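Local coordinates for CurK, CurL fusion protein (Moorea producens 3L, PDB 4MYZ) that joins the C-terminal docking domain of CurK to the N-terminal docking domain of CurL, an association that probably lets the growing chain pass from one module to the next, at residues I16-E19 with A20-Q24. Numbering follows the deposited sequence.
Sequences IELE and ASVLQ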
loop_
_atom_site.group_PDB
_atom_site.type_symbol
_atom_site.label_atom_id
_atom_site.label_comp_id
_atom_site.label_asym_id
_atom_site.label_seq_id
_atom_site.Cartn_x
_atom_site.Cartn_y
_atom_site.Cartn_z
ATOM N N ILE B 16 1.822 10.819 11.903
ATOM C CA ILE B 16 0.366 10.924 11.791
ATOM C C ILE B 16 -0.043 11.457 10.412
ATOM O O ILE B 16 -0.978 10.933 9.799
ATOM C CB ILE B 16 -0.214 11.777 12.937
ATOM C CG1 ILE B 16 -0.049 11.007 14.254
ATOM C CG2 ILE B 16 -1.684 12.112 12.660
ATOM C CD1 ILE B 16 -0.408 11.778 15.493
ATOM N N GLU B 17 0.682 12.454 9.897
ATOM C CA GLU B 17 0.423 12.953 8.535
ATOM C C GLU B 17 0.693 11.900 7.466
ATOM O O GLU B 17 -0.022 11.821 6.484
ATOM C CB GLU B 17 1.263 14.184 8.230
ATOM C CG GLU B 17 0.882 15.407 9.034
ATOM C CD GLU B 17 1.807 16.585 8.793
ATOM O OE1 GLU B 17 3.055 16.406 8.719
ATOM O OE2 GLU B 17 1.290 17.727 8.707
ATOM N N LEU B 18 1.717 11.091 7.668
ATOM C CA LEU B 18 2.015 9.977 6.773
ATOM C C LEU B 18 0.881 8.954 6.746
ATOM O O LEU B 18 0.427 8.531 5.670
ATOM C CB LEU B 18 3.346 9.345 7.188
ATOM C CG LEU B 18 3.735 8.026 6.533
ATOM C CD1 LEU B 18 3.930 8.224 5.029
ATOM C CD2 LEU B 18 4.963 7.424 7.190
ATOM N N GLU B 19 0.379 8.592 7.928
ATOM C CA GLU B 19 -0.789 7.713 8.012
ATOM C C GLU B 19 -1.984 8.292 7.262
ATOM O O GLU B 19 -2.640 7.571 6.504
ATOM C CB GLU B 19 -1.136 7.420 9.480
ATOM C CG GLU B 19 -0.113 6.586 10.207
ATOM C CD GLU B 19 -0.341 6.454 11.683
ATOM O OE1 GLU B 19 -1.406 6.879 12.179
ATOM O OE2 GLU B 19 0.558 5.927 12.384
ATOM N N ALA B 20 -2.277 9.571 7.450
ATOM C CA ALA B 20 -3.386 10.209 6.760
ATOM C C ALA B 20 -3.202 10.192 5.255
ATOM O O ALA B 20 -4.152 9.932 4.515
ATOM C CB ALA B 20 -3.566 11.623 7.231
ATOM N N SER B 21 -1.976 10.458 4.804
ATOM C CA SER B 21 -1.690 10.491 3.385
ATOM C C SER B 21 -1.838 9.096 2.755
ATOM O O SER B 21 -2.337 8.964 1.631
ATOM C CB SER B 21 -0.287 11.012 3.142
ATOM O OG SER B 21 -0.184 12.397 3.476
ATOM N N VAL B 22 -1.377 8.065 3.460
ATOM C CA VAL B 22 -1.563 6.695 3.018
ATOM C C VAL B 22 -3.062 6.403 2.858
ATOM O O VAL B 22 -3.500 5.821 1.870
ATOM C CB VAL B 22 -0.864 5.740 3.991
ATOM C CG1 VAL B 22 -1.354 4.307 3.835
ATOM C CG2 VAL B 22 0.630 5.835 3.774
ATOM N N LEU B 23 -3.851 6.769 3.851
ATOM C CA LEU B 23 -5.289 6.499 3.791
ATOM C C LEU B 23 -5.956 7.216 2.615
ATOM O O LEU B 23 -6.808 6.658 1.917
ATOM C CB LEU B 23 -5.975 6.844 5.108
ATOM C CG LEU B 23 -5.582 5.962 6.271
ATOM C CD1 LEU B 23 -6.101 6.528 7.585
ATOM C CD2 LEU B 23 -6.137 4.561 6.107
ATOM N N GLN B 24 -5.553 8.460 2.380
ATOM C CA GLN B 24 -6.074 9.191 1.230
ATOM C C GLN B 24 -5.721 8.493 -0.085
ATOM O O GLN B 24 -6.528 8.426 -1.020
ATOM C CB GLN B 24 -5.524 10.612 1.213
ATOM C CG GLN B 24 -6.028 11.539 2.318
ATOM C CD GLN B 24 -5.086 12.738 2.490
ATOM O OE1 GLN B 24 -4.330 13.085 1.580
ATOM N NE2 GLN B 24 -5.089 13.336 3.670
#
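L18 and V22, one turn apart on helix 15-32 of the CurK part, meet through both backbone and side chain. Four successive i to i+4 hydrogen bonds make residues 16 to 23 regular α-helix: A20 N to I16 O, S21 N to E17 O, V22 N to L18 O and L23 N to E19 O. The V22 bond, 2.9 Å from N to L18 O, is nearly straight, with an N-H...O angle of 165°.

Aliphatic carbons also lie close to two of these carbonyl oxygens. With chi1 at 163°, V22 CG2 stands beside its own backbone N, facing the preceding turn. This methyl lies 3.3 Å from L18 O. L23 CG rests 3.4 Å from E19 O, alongside the carbonyl that its own N-H engages. Between apolar groups, V22 CG2 is 4.3 Å from L18 CD1, a loose contact that puts both side chains on the same flank of the helix.

Among the polar side chains, S21 turns OG back along the helix to 3.1 Å from E17 O, while E17 OE1 accepts a hydrogen bond from S14 N just before the helix.

The buried L18 and V22 pack on L57 and L61 of the second subunit, respectively, and V22 also touches A60 of the CurL helix 56-71 within the same engineered fusion chain. The carbonyls of I16 to E19 are each met by an N-H four residues on, and the aliphatic groups of L18 and V22 are turned to the second subunit.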